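Local structure of L-Ala-D/L-Glu Epimerase (Escherichia coli, 1JPD) at residues 229-234 / 245-250; 249-254 / 258-263; 262-267 / 290-295. The protein belongs to the enolase superfamily, pairing an N-terminal capping domain with a C-terminal TIM-barrel-like domain. All coordinates share one frame; numbering follows the deposited sequence.

Contact 1. Residues 229-234 / 245-250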
ATOM      1  N   GLU A 229      -8.355   2.567  -4.912  1.00 34.32           N
ATOM      2  CA  GLU A 229      -8.479   4.001  -5.123  1.00 36.55           C
ATOM      3  C   GLU A 229      -9.697   4.533  -4.374  1.00 35.25           C
ATOM      4  O   GLU A 229      -9.713   5.684  -3.968  1.00 37.05           O
ATOM      5  CB  GLU A 229      -8.587   4.342  -6.620  1.00 34.50           C
ATOM      6  CG  GLU A 229      -7.260   4.256  -7.388  1.00 36.51           C
ATOM      7  CD  GLU A 229      -6.864   2.822  -7.746  1.00 47.55           C
ATOM      8  OE1 GLU A 229      -7.383   1.869  -7.115  1.00 44.29           O
ATOM      9  OE2 GLU A 229      -6.021   2.644  -8.655  1.00 49.11           O
ATOM     10  N   SER A 230     -10.705   3.691  -4.169  1.00 38.29           N
ATOM     11  CA  SER A 230     -11.916   4.120  -3.470  1.00 39.21           C
ATOM     12  C   SER A 230     -11.765   4.203  -1.961  1.00 39.71           C
ATOM     13  O   SER A 230     -12.654   4.707  -1.283  1.00 46.09           O
ATOM     14  CB  SER A 230     -13.083   3.188  -3.789  1.00 38.44           C
ATOM     15  OG  SER A 230     -13.372   3.190  -5.175  1.00 40.41           O
ATOM     16  N   CYS A 231     -10.649   3.718  -1.432  1.00 39.89           N
ATOM     17  CA  CYS A 231     -10.423   3.757   0.007  1.00 41.47           C
ATOM     18  C   CYS A 231      -9.221   4.589   0.456  1.00 44.89           C
ATOM     19  O   CYS A 231      -8.083   4.228   0.161  1.00 44.10           O
ATOM     20  CB  CYS A 231     -10.234   2.344   0.537  1.00 43.89           C
ATOM     21  SG  CYS A 231      -9.671   2.329   2.245  1.00 51.73           S
ATOM     22  N   HIS A 232      -9.466   5.680   1.184  1.00 45.68           N
ATOM     23  CA  HIS A 232      -8.375   6.526   1.684  1.00 48.62           C
ATOM     24  C   HIS A 232      -8.274   6.473   3.201  1.00 46.33           C
ATOM     25  O   HIS A 232      -7.240   6.097   3.762  1.00 41.46           O
ATOM     26  CB  HIS A 232      -8.567   8.001   1.327  1.00 56.36           C
ATOM     27  CG  HIS A 232      -8.733   8.271  -0.131  1.00 65.23           C
ATOM     28  ND1 HIS A 232      -8.444   9.500  -0.686  1.00 70.82           N
ATOM     29  CD2 HIS A 232      -9.220   7.508  -1.137  1.00 66.89           C
ATOM     30  CE1 HIS A 232      -8.750   9.483  -1.971  1.00 73.08           C
ATOM     31  NE2 HIS A 232      -9.224   8.286  -2.270  1.00 71.11           N
ATOM     32  N   THR A 233      -9.354   6.892   3.855  1.00 39.74           N
ATOM     33  CA  THR A 233      -9.407   6.936   5.311  1.00 42.35           C
ATOM     34  C   THR A 233     -10.728   6.366   5.827  1.00 43.08           C
ATOM     35  O   THR A 233     -11.562   5.925   5.042  1.00 43.07           O
ATOM     36  CB  THR A 233      -9.280   8.394   5.812  1.00 40.30           C
ATOM     37  OG1 THR A 233     -10.469   9.120   5.475  1.00 35.28           O
ATOM     38  CG2 THR A 233      -8.090   9.083   5.155  1.00 32.25           C
ATOM     39  N   ARG A 234     -10.918   6.391   7.144  1.00 43.44           N
ATOM     40  CA  ARG A 234     -12.151   5.886   7.751  1.00 41.64           C
ATOM     41  C   ARG A 234     -13.374   6.597   7.183  1.00 42.60           C
ATOM     42  O   ARG A 234     -14.472   6.046   7.158  1.00 45.55           O
ATOM     43  CB  ARG A 234     -12.108   6.078   9.267  1.00 38.84           C
ATOM     44  CG  ARG A 234     -11.142   5.137   9.968  1.00 44.08           C
ATOM     45  CD  ARG A 234     -10.912   5.560  11.387  1.00 41.14           C
ATOM     46  NE  ARG A 234     -10.170   6.815  11.445  1.00 47.74           N
ATOM     47  CZ  ARG A 234      -9.981   7.518  12.558  1.00 47.51           C
ATOM     48  NH1 ARG A 234     -10.487   7.090  13.707  1.00 42.86           N
ATOM     49  NH2 ARG A 234      -9.279   8.643  12.525  1.00 48.99           N
ATOM     50  N   GLU A 245     -15.766  -5.867   0.004  1.00 36.15           N
ATOM     51  CA  GLU A 245     -15.610  -6.741   1.151  1.00 38.79           C
ATOM     52  C   GLU A 245     -14.289  -6.438   1.839  1.00 43.39           C
ATOM     53  O   GLU A 245     -14.142  -6.655   3.042  1.00 46.19           O
ATOM     54  CB  GLU A 245     -15.626  -8.210   0.718  1.00 37.42           C
ATOM     55  CG  GLU A 245     -17.008  -8.757   0.435  1.00 40.25           C
ATOM     56  CD  GLU A 245     -17.563  -8.326  -0.907  1.00 44.89           C
ATOM     57  OE1 GLU A 245     -18.801  -8.197  -1.012  1.00 47.34           O
ATOM     58  OE2 GLU A 245     -16.770  -8.134  -1.860  1.00 45.40           O
ATOM     59  N   MET A 246     -13.337  -5.911   1.069  1.00 46.38           N
ATOM     60  CA  MET A 246     -11.995  -5.600   1.575  1.00 44.71           C
ATOM     61  C   MET A 246     -11.520  -4.190   1.203  1.00 43.59           C
ATOM     62  O   MET A 246     -11.955  -3.624   0.199  1.00 41.42           O
ATOM     63  CB  MET A 246     -11.008  -6.634   1.014  1.00 40.11           C
ATOM     64  CG  MET A 246      -9.575  -6.526   1.502  1.00 41.95           C
ATOM     65  SD  MET A 246      -8.544  -7.754   0.647  1.00 43.66           S
ATOM     66  CE  MET A 246      -9.239  -9.286   1.335  1.00 42.94           C
ATOM     67  N   VAL A 247     -10.631  -3.628   2.018  1.00 36.88           N
ATOM     68  CA  VAL A 247     -10.075  -2.306   1.749  1.00 35.47           C
ATOM     69  C   VAL A 247      -8.561  -2.435   1.684  1.00 34.94           C
ATOM     70  O   VAL A 247      -7.966  -3.160   2.477  1.00 38.92           O
ATOM     71  CB  VAL A 247     -10.436  -1.279   2.854  1.00 34.22           C
ATOM     72  CG1 VAL A 247     -11.941  -1.113   2.944  1.00 35.94           C
ATOM     73  CG2 VAL A 247      -9.872  -1.725   4.191  1.00 34.52           C
ATOM     74  N   ASN A 248      -7.939  -1.755   0.728  1.00 32.33           N
ATOM     75  CA  ASN A 248      -6.485  -1.792   0.588  1.00 32.69           C
ATOM     76  C   ASN A 248      -5.919  -0.560   1.303  1.00 35.24           C
ATOM     77  O   ASN A 248      -6.075   0.566   0.829  1.00 39.02           O
ATOM     78  CB  ASN A 248      -6.107  -1.761  -0.895  1.00 37.11           C
ATOM     79  CG  ASN A 248      -4.607  -1.840  -1.123  1.00 43.58           C
ATOM     80  OD1 ASN A 248      -3.825  -1.206  -0.416  1.00 51.08           O
ATOM     81  ND2 ASN A 248      -4.200  -2.603  -2.128  1.00 41.29           N
ATOM     82  N   ILE A 249      -5.277  -0.774   2.445  1.00 37.67           N
ATOM     83  CA  ILE A 249      -4.699   0.321   3.226  1.00 37.97           C
ATOM     84  C   ILE A 249      -3.296   0.700   2.756  1.00 37.52           C
ATOM     85  O   ILE A 249      -2.423  -0.160   2.631  1.00 39.42           O
ATOM     86  CB  ILE A 249      -4.602  -0.051   4.731  1.00 36.27           C
ATOM     87  CG1 ILE A 249      -5.996  -0.332   5.293  1.00 37.86           C
ATOM     88  CG2 ILE A 249      -3.929   1.080   5.510  1.00 37.55           C
ATOM     89  CD1 ILE A 249      -5.983  -0.925   6.696  1.00 39.02           C
ATOM     90  N   LYS A 250      -3.090   1.989   2.496  1.00 36.77           N
ATOM     91  CA  LYS A 250      -1.788   2.516   2.079  1.00 37.05           C
ATOM     92  C   LYS A 250      -1.537   3.783   2.870  1.00 39.02           C
ATOM     93  O   LYS A 250      -2.394   4.674   2.915  1.00 37.37           O
ATOM     94  CB  LYS A 250      -1.771   2.839   0.591  1.00 36.82           C
ATOM     95  CG  LYS A 250      -1.787   1.623  -0.288  1.00 36.43           C
ATOM     96  CD  LYS A 250      -1.634   2.002  -1.744  1.00 38.06           C
ATOM     97  CE  LYS A 250      -1.720   0.774  -2.608  1.00 35.07           C
ATOM     98  NZ  LYS A 250      -1.496   1.084  -4.037  1.00 41.55           N
TER
HETATM   99  O   HOH W   1      -5.769   3.622   2.470  1.00 34.92           O
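Cys231 turns its sulfur to the far side of the CB from its own backbone N (chi1 170°), which brings the thiol against the branch point of Val247, with Cys231 SG 3.7 Å from Val247 CB. The valine (chi1 -61°) holds CG1 anti to its carbonyl carbon and CG2 between N and C, and this rotation sets Val247 CG1 4.2 Å from Cys231 SG. A small, weakly polar side chain suits this buried place because it packs between loop and strand without needing a polar partner, while the beta-branched valine is well suited to a strand and offers it an apolar surface.

No direct hydrogen bond joins the two segments. Their backbones are linked instead through water 1, which accepts from Lys250 N at 3.1 Å and can donate to His232 O at 3.2 Å; a further bond to Cys231 O is weak, and the water has more acceptors around it than protons to give. The polar end of Asn248 turns elsewhere, its ND2 hydrogen-bonding to Glu205, while the backbone O of Asn248 probably accepts a hydrogen bond from Lys253 NZ.

Leu240 of helix 237-240 packs on both Cys231 and Val247. Strand 246-249 lies between the parallel strands 225-227 and 273-276, and the loop that follows strand 225-227 brings Cys231 against strand 246-249.

Contact 2. Residues 249-254 / 258-263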
ATOM      1  N   ILE A 249      -5.277  -0.774   2.445  1.00 37.67           N
ATOM      2  CA  ILE A 249      -4.699   0.321   3.226  1.00 37.97           C
ATOM      3  C   ILE A 249      -3.296   0.700   2.756  1.00 37.52           C
ATOM      4  O   ILE A 249      -2.423  -0.160   2.631  1.00 39.42           O
ATOM      5  CB  ILE A 249      -4.602  -0.051   4.731  1.00 36.27           C
ATOM      6  CG1 ILE A 249      -5.996  -0.332   5.293  1.00 37.86           C
ATOM      7  CG2 ILE A 249      -3.929   1.080   5.510  1.00 37.55           C
ATOM      8  CD1 ILE A 249      -5.983  -0.925   6.696  1.00 39.02           C
ATOM      9  N   LYS A 250      -3.090   1.989   2.496  1.00 36.77           N
ATOM     10  CA  LYS A 250      -1.788   2.516   2.079  1.00 37.05           C
ATOM     11  C   LYS A 250      -1.537   3.783   2.870  1.00 39.02           C
ATOM     12  O   LYS A 250      -2.394   4.674   2.915  1.00 37.37           O
ATOM     13  CB  LYS A 250      -1.771   2.839   0.591  1.00 36.82           C
ATOM     14  CG  LYS A 250      -1.787   1.623  -0.288  1.00 36.43           C
ATOM     15  CD  LYS A 250      -1.634   2.002  -1.744  1.00 38.06           C
ATOM     16  CE  LYS A 250      -1.720   0.774  -2.608  1.00 35.07           C
ATOM     17  NZ  LYS A 250      -1.496   1.084  -4.037  1.00 41.55           N
ATOM     18  N   LEU A 251      -0.365   3.866   3.492  1.00 38.67           N
ATOM     19  CA  LEU A 251      -0.030   5.029   4.310  1.00 42.27           C
ATOM     20  C   LEU A 251      -0.099   6.371   3.581  1.00 39.65           C
ATOM     21  O   LEU A 251      -0.469   7.376   4.184  1.00 44.36           O
ATOM     22  CB  LEU A 251       1.351   4.852   4.948  1.00 45.47           C
ATOM     23  CG  LEU A 251       1.521   3.600   5.809  1.00 45.33           C
ATOM     24  CD1 LEU A 251       2.772   3.766   6.656  1.00 45.96           C
ATOM     25  CD2 LEU A 251       0.305   3.385   6.689  1.00 40.52           C
ATOM     26  N   ASP A 252       0.249   6.398   2.297  1.00 32.82           N
ATOM     27  CA  ASP A 252       0.179   7.639   1.533  1.00 34.35           C
ATOM     28  C   ASP A 252      -1.271   8.110   1.375  1.00 37.46           C
ATOM     29  O   ASP A 252      -1.525   9.305   1.235  1.00 42.77           O
ATOM     30  CB  ASP A 252       0.810   7.470   0.142  1.00 36.06           C
ATOM     31  CG  ASP A 252       2.323   7.303   0.193  1.00 40.94           C
ATOM     32  OD1 ASP A 252       3.007   8.190   0.748  1.00 40.28           O
ATOM     33  OD2 ASP A 252       2.832   6.287  -0.332  1.00 42.75           O
ATOM     34  N   LYS A 253      -2.222   7.177   1.390  1.00 38.12           N
ATOM     35  CA  LYS A 253      -3.631   7.537   1.256  1.00 38.53           C
ATOM     36  C   LYS A 253      -4.259   7.849   2.622  1.00 39.65           C
ATOM     37  O   LYS A 253      -5.100   8.740   2.726  1.00 43.03           O
ATOM     38  CB  LYS A 253      -4.423   6.412   0.568  1.00 31.22           C
ATOM     39  CG  LYS A 253      -4.007   6.105  -0.870  1.00 35.16           C
ATOM     40  CD  LYS A 253      -4.893   5.018  -1.497  1.00 27.83           C
ATOM     41  CE  LYS A 253      -4.779   3.696  -0.730  1.00 35.17           C
ATOM     42  NZ  LYS A 253      -5.694   2.620  -1.251  1.00 33.36           N
ATOM     43  N   THR A 254      -3.863   7.118   3.663  1.00 36.56           N
ATOM     44  CA  THR A 254      -4.406   7.353   5.008  1.00 37.02           C
ATOM     45  C   THR A 254      -3.711   8.553   5.637  1.00 37.41           C
ATOM     46  O   THR A 254      -4.185   9.114   6.621  1.00 38.66           O
ATOM     47  CB  THR A 254      -4.166   6.162   5.970  1.00 33.67           C
ATOM     48  OG1 THR A 254      -2.754   5.946   6.110  1.00 34.41           O
ATOM     49  CG2 THR A 254      -4.837   4.894   5.461  1.00 29.15           C
ATOM     50  N   THR A 258      -0.714   6.466  11.915  1.00 46.13           N
ATOM     51  CA  THR A 258      -1.769   6.702  12.892  1.00 47.69           C
ATOM     52  C   THR A 258      -3.169   6.463  12.327  1.00 46.87           C
ATOM     53  O   THR A 258      -3.984   5.782  12.949  1.00 47.04           O
ATOM     54  CB  THR A 258      -1.695   8.125  13.455  1.00 50.83           C
ATOM     55  OG1 THR A 258      -0.382   8.359  13.985  1.00 51.04           O
ATOM     56  CG2 THR A 258      -2.724   8.301  14.562  1.00 45.65           C
ATOM     57  N   GLU A 259      -3.454   7.018  11.150  1.00 45.54           N
ATOM     58  CA  GLU A 259      -4.764   6.836  10.537  1.00 43.71           C
ATOM     59  C   GLU A 259      -4.893   5.410  10.015  1.00 42.72           C
ATOM     60  O   GLU A 259      -5.960   4.808  10.102  1.00 43.72           O
ATOM     61  CB  GLU A 259      -4.969   7.833   9.395  1.00 41.65           C
ATOM     62  CG  GLU A 259      -6.343   7.769   8.736  1.00 45.77           C
ATOM     63  CD  GLU A 259      -7.483   8.090   9.695  1.00 50.57           C
ATOM     64  OE1 GLU A 259      -7.230   8.793  10.694  1.00 49.78           O
ATOM     65  OE2 GLU A 259      -8.631   7.655   9.441  1.00 49.67           O
ATOM     66  N   ALA A 260      -3.806   4.866   9.482  1.00 38.62           N
ATOM     67  CA  ALA A 260      -3.835   3.501   8.971  1.00 40.92           C
ATOM     68  C   ALA A 260      -4.292   2.555  10.084  1.00 43.75           C
ATOM     69  O   ALA A 260      -5.185   1.734   9.874  1.00 47.03           O
ATOM     70  CB  ALA A 260      -2.452   3.094   8.460  1.00 35.65           C
ATOM     71  N   LEU A 261      -3.685   2.681  11.265  1.00 41.40           N
ATOM     72  CA  LEU A 261      -4.038   1.844  12.412  1.00 42.52           C
ATOM     73  C   LEU A 261      -5.508   1.998  12.796  1.00 43.14           C
ATOM     74  O   LEU A 261      -6.214   1.008  13.002  1.00 49.00           O
ATOM     75  CB  LEU A 261      -3.152   2.184  13.621  1.00 41.16           C
ATOM     76  CG  LEU A 261      -1.685   1.726  13.535  1.00 44.23           C
ATOM     77  CD1 LEU A 261      -0.853   2.382  14.619  1.00 34.61           C
ATOM     78  CD2 LEU A 261      -1.624   0.212  13.642  1.00 38.32           C
ATOM     79  N   ALA A 262      -5.970   3.237  12.891  1.00 41.31           N
ATOM     80  CA  ALA A 262      -7.357   3.494  13.246  1.00 43.31           C
ATOM     81  C   ALA A 262      -8.290   2.979  12.153  1.00 45.19           C
ATOM     82  O   ALA A 262      -9.432   2.605  12.424  1.00 50.56           O
ATOM     83  CB  ALA A 262      -7.574   4.986  13.456  1.00 46.72           C
ATOM     84  N   LEU A 263      -7.799   2.967  10.916  1.00 43.14           N
ATOM     85  CA  LEU A 263      -8.595   2.498   9.794  1.00 37.82           C
ATOM     86  C   LEU A 263      -8.729   0.991   9.879  1.00 36.74           C
ATOM     87  O   LEU A 263      -9.806   0.453   9.649  1.00 39.25           O
ATOM     88  CB  LEU A 263      -7.949   2.903   8.461  1.00 36.58           C
ATOM     89  CG  LEU A 263      -8.565   2.370   7.160  1.00 35.09           C
ATOM     90  CD1 LEU A 263     -10.060   2.591   7.147  1.00 35.89           C
ATOM     91  CD2 LEU A 263      -7.917   3.062   5.977  1.00 35.36           C
TER
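Ala260 and Leu263 of helix 257-269 present the apolar surface on which Ile249, Leu251 and Thr254 settle. Ile249 and Leu263 reach toward each other tip to tip, with Ile249 CG1 4.0 Å from Leu263 CD2, and the other branch of the isoleucine, CG2, lies 3.9 Å from Ala260 CB. Leu251 adds its CD2 to the same methyl at 3.3 Å. Alanine suits the centre of this group, since a single methyl lets three neighbours come close to the helix backbone.

Thr254 divides its two branches. With chi1 at 61°, CG2 is thrown against Leu263 CD2 at 3.6 Å, the two side chains crossing at a slant, while OG1 is directed into a hydrogen bond with the carbonyl of Gly256. The methylenes of Glu259 lie against the backbone end of the threonine, Glu259 CB 3.2 Å from Thr254 O; that oxygen is itself hydrogen-bonded by Arg91. The bend in the Glu259 chain (chi2 62°) then carries the carboxylate away to a salt bridge with Arg234, so its apolar stem packs in the interior while its charge is met elsewhere.

Farther out, Lys250 stands at the N-cap position of the short helix 251-254, and its O accepts from both Lys253 N and Thr254 N. Asn92 and Cys96 of helix 89-104 touch Leu251 as well, so this turn also meets a helix of the N-terminal part.

The order strand 246-249, short helix, helix 257-269, strand 273-276 is a beta-alpha-beta unit of the TIM barrel, in which the helix packs outside the parallel strands.

Contact 3. Residues 262-267 / 290-295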
ATOM      1  N   ALA A 262      -5.970   3.237  12.891  1.00 41.31           N
ATOM      2  CA  ALA A 262      -7.357   3.494  13.246  1.00 43.31           C
ATOM      3  C   ALA A 262      -8.290   2.979  12.153  1.00 45.19           C
ATOM      4  O   ALA A 262      -9.432   2.605  12.424  1.00 50.56           O
ATOM      5  CB  ALA A 262      -7.574   4.986  13.456  1.00 46.72           C
ATOM      6  N   LEU A 263      -7.799   2.967  10.916  1.00 43.14           N
ATOM      7  CA  LEU A 263      -8.595   2.498   9.794  1.00 37.82           C
ATOM      8  C   LEU A 263      -8.729   0.991   9.879  1.00 36.74           C
ATOM      9  O   LEU A 263      -9.806   0.453   9.649  1.00 39.25           O
ATOM     10  CB  LEU A 263      -7.949   2.903   8.461  1.00 36.58           C
ATOM     11  CG  LEU A 263      -8.565   2.370   7.160  1.00 35.09           C
ATOM     12  CD1 LEU A 263     -10.060   2.591   7.147  1.00 35.89           C
ATOM     13  CD2 LEU A 263      -7.917   3.062   5.977  1.00 35.36           C
ATOM     14  N   ALA A 264      -7.635   0.316  10.218  1.00 37.58           N
ATOM     15  CA  ALA A 264      -7.633  -1.140  10.346  1.00 42.31           C
ATOM     16  C   ALA A 264      -8.660  -1.554  11.394  1.00 45.90           C
ATOM     17  O   ALA A 264      -9.532  -2.386  11.135  1.00 49.14           O
ATOM     18  CB  ALA A 264      -6.243  -1.631  10.746  1.00 37.44           C
ATOM     19  N   THR A 265      -8.551  -0.958  12.578  1.00 47.62           N
ATOM     20  CA  THR A 265      -9.466  -1.238  13.678  1.00 50.84           C
ATOM     21  C   THR A 265     -10.898  -0.947  13.255  1.00 53.22           C
ATOM     22  O   THR A 265     -11.781  -1.798  13.349  1.00 55.25           O
ATOM     23  CB  THR A 265      -9.159  -0.350  14.905  1.00 51.46           C
ATOM     24  OG1 THR A 265      -7.814  -0.575  15.336  1.00 52.03           O
ATOM     25  CG2 THR A 265     -10.120  -0.671  16.050  1.00 44.66           C
ATOM     26  N   GLU A 266     -11.115   0.273  12.788  1.00 54.83           N
ATOM     27  CA  GLU A 266     -12.435   0.708  12.372  1.00 54.98           C
ATOM     28  C   GLU A 266     -13.028  -0.112  11.232  1.00 54.26           C
ATOM     29  O   GLU A 266     -14.225  -0.404  11.233  1.00 54.61           O
ATOM     30  CB  GLU A 266     -12.384   2.181  11.978  1.00 56.84           C
ATOM     31  CG  GLU A 266     -13.741   2.811  11.798  1.00 58.16           C
ATOM     32  CD  GLU A 266     -14.672   2.471  12.936  1.00 63.84           C
ATOM     33  OE1 GLU A 266     -14.177   2.235  14.062  1.00 67.24           O
ATOM     34  OE2 GLU A 266     -15.897   2.449  12.706  1.00 64.32           O
ATOM     35  N   ALA A 267     -12.199  -0.486  10.262  1.00 51.78           N
ATOM     36  CA  ALA A 267     -12.675  -1.257   9.116  1.00 51.50           C
ATOM     37  C   ALA A 267     -13.114  -2.648   9.544  1.00 50.81           C
ATOM     38  O   ALA A 267     -14.178  -3.123   9.146  1.00 44.75           O
ATOM     39  CB  ALA A 267     -11.587  -1.355   8.052  1.00 50.33           C
ATOM     40  N   LEU A 290       4.917  -1.928   8.348  1.00 41.64           N
ATOM     41  CA  LEU A 290       4.947  -3.248   8.976  1.00 42.50           C
ATOM     42  C   LEU A 290       4.020  -3.499  10.167  1.00 41.36           C
ATOM     43  O   LEU A 290       3.381  -4.547  10.244  1.00 40.64           O
ATOM     44  CB  LEU A 290       6.382  -3.606   9.347  1.00 38.21           C
ATOM     45  CG  LEU A 290       7.231  -3.797   8.090  1.00 42.71           C
ATOM     46  CD1 LEU A 290       8.697  -3.978   8.472  1.00 43.80           C
ATOM     47  CD2 LEU A 290       6.710  -4.996   7.300  1.00 34.88           C
ATOM     48  N   PRO A 291       3.920  -2.546  11.101  1.00 43.33           N
ATOM     49  CA  PRO A 291       3.043  -2.746  12.260  1.00 45.54           C
ATOM     50  C   PRO A 291       1.649  -3.275  11.916  1.00 47.25           C
ATOM     51  O   PRO A 291       0.996  -3.892  12.755  1.00 50.48           O
ATOM     52  CB  PRO A 291       2.995  -1.358  12.891  1.00 43.89           C
ATOM     53  CG  PRO A 291       4.361  -0.835  12.616  1.00 41.17           C
ATOM     54  CD  PRO A 291       4.578  -1.229  11.168  1.00 40.65           C
ATOM     55  N   LEU A 292       1.197  -3.035  10.688  1.00 46.99           N
ATOM     56  CA  LEU A 292      -0.125  -3.487  10.253  1.00 52.75           C
ATOM     57  C   LEU A 292      -0.168  -4.936   9.755  1.00 51.18           C
ATOM     58  O   LEU A 292      -1.229  -5.556   9.736  1.00 55.86           O
ATOM     59  CB  LEU A 292      -0.654  -2.568   9.141  1.00 54.97           C
ATOM     60  CG  LEU A 292      -0.970  -1.114   9.497  1.00 58.29           C
ATOM     61  CD1 LEU A 292      -1.146  -0.296   8.238  1.00 60.68           C
ATOM     62  CD2 LEU A 292      -2.225  -1.059  10.343  1.00 59.69           C
ATOM     63  N   VAL A 293       0.981  -5.472   9.358  1.00 50.89           N
ATOM     64  CA  VAL A 293       1.056  -6.827   8.819  1.00 53.46           C
ATOM     65  C   VAL A 293       0.255  -7.916   9.536  1.00 55.32           C
ATOM     66  O   VAL A 293      -0.464  -8.679   8.892  1.00 56.05           O
ATOM     67  CB  VAL A 293       2.523  -7.292   8.695  1.00 54.49           C
ATOM     68  CG1 VAL A 293       2.567  -8.732   8.207  1.00 51.51           C
ATOM     69  CG2 VAL A 293       3.274  -6.392   7.717  1.00 51.15           C
ATOM     70  N   PRO A 294       0.367  -8.014  10.872  1.00 56.69           N
ATOM     71  CA  PRO A 294      -0.396  -9.056  11.565  1.00 54.53           C
ATOM     72  C   PRO A 294      -1.915  -8.908  11.469  1.00 54.64           C
ATOM     73  O   PRO A 294      -2.649  -9.815  11.857  1.00 57.44           O
ATOM     74  CB  PRO A 294       0.116  -8.959  13.001  1.00 53.53           C
ATOM     75  CG  PRO A 294       0.467  -7.523  13.132  1.00 58.45           C
ATOM     76  CD  PRO A 294       1.175  -7.238  11.826  1.00 55.93           C
ATOM     77  N   GLN A 295      -2.392  -7.782  10.944  1.00 51.24           N
ATOM     78  CA  GLN A 295      -3.835  -7.569  10.817  1.00 49.78           C
ATOM     79  C   GLN A 295      -4.410  -7.793   9.425  1.00 50.72           C
ATOM     80  O   GLN A 295      -5.632  -7.805   9.260  1.00 50.35           O
ATOM     81  CB  GLN A 295      -4.220  -6.151  11.233  1.00 48.07           C
ATOM     82  CG  GLN A 295      -4.066  -5.851  12.692  1.00 47.96           C
ATOM     83  CD  GLN A 295      -4.764  -4.570  13.075  1.00 48.54           C
ATOM     84  OE1 GLN A 295      -5.975  -4.432  12.891  1.00 48.45           O
ATOM     85  NE2 GLN A 295      -4.006  -3.621  13.614  1.00 46.73           N
TER
HETATM   86  O   HOH W   2      -4.963  -0.934  14.527  1.00 44.66           O
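Ala264 points its methyl at the amide of Gln295 and approaches it obliquely, out of the amide plane and beyond its O/N end. The methyl lies nearer the oxygen than the nitrogen, with Ala264 CB 3.5 Å from Gln295 OE1. An extended chain beyond CG (chi2 -166°) gives the glutamine the length to reach the helix, and the small alanine lets the amide end come close to it. Deeper in, Leu292 comes to the same methyl with one branch, CD2 lying 4.1 Å from Ala264 CB.

In the barrel fold this joins helix 257-269 to the 3-10 turns of 290-295, which lead from helix 283-289 toward strand 298-299. Leu292 also rests on Ile249 and Leu276 of the strands, and Ala264 on Leu274, so the apolar pair belongs to the layer between strands and outer helices.

Toward the surface the chemistry becomes polar. Water 2 accepts from Gln295 NE2 at 3.0 Å and lies 3.0 Å from Thr265 OG1, with which it is hydrogen-bonded. That hydroxyl is bonded also to the carbonyl of Leu261, one turn back, which ties the exposed threonine's side chain to the backbone of its own helix.

Overall arrangement
Contacts 1 and 2 are buried, whereas contact 3 reaches from the core to the surface. Strand 246-249 continues directly into the turn used by contact 2, the two sharing Ile249 and Lys250; helix 257-269 then serves both contact 2 and contact 3, whose centres are 8 Å apart. Chemistry follows position: contact 2 is mainly apolar side chains, with the Glu259 carboxylate paired to Arg234 beyond the apolar group, contact 1 combines one sulfur contact with a water between backbones, and contact 3 adds an amide and a water on its more exposed side. That Arg234-Glu259 salt bridge ties contact 1 to contact 2, while Leu292 links contact 3 to contact 2 through Ala260 and Leu261.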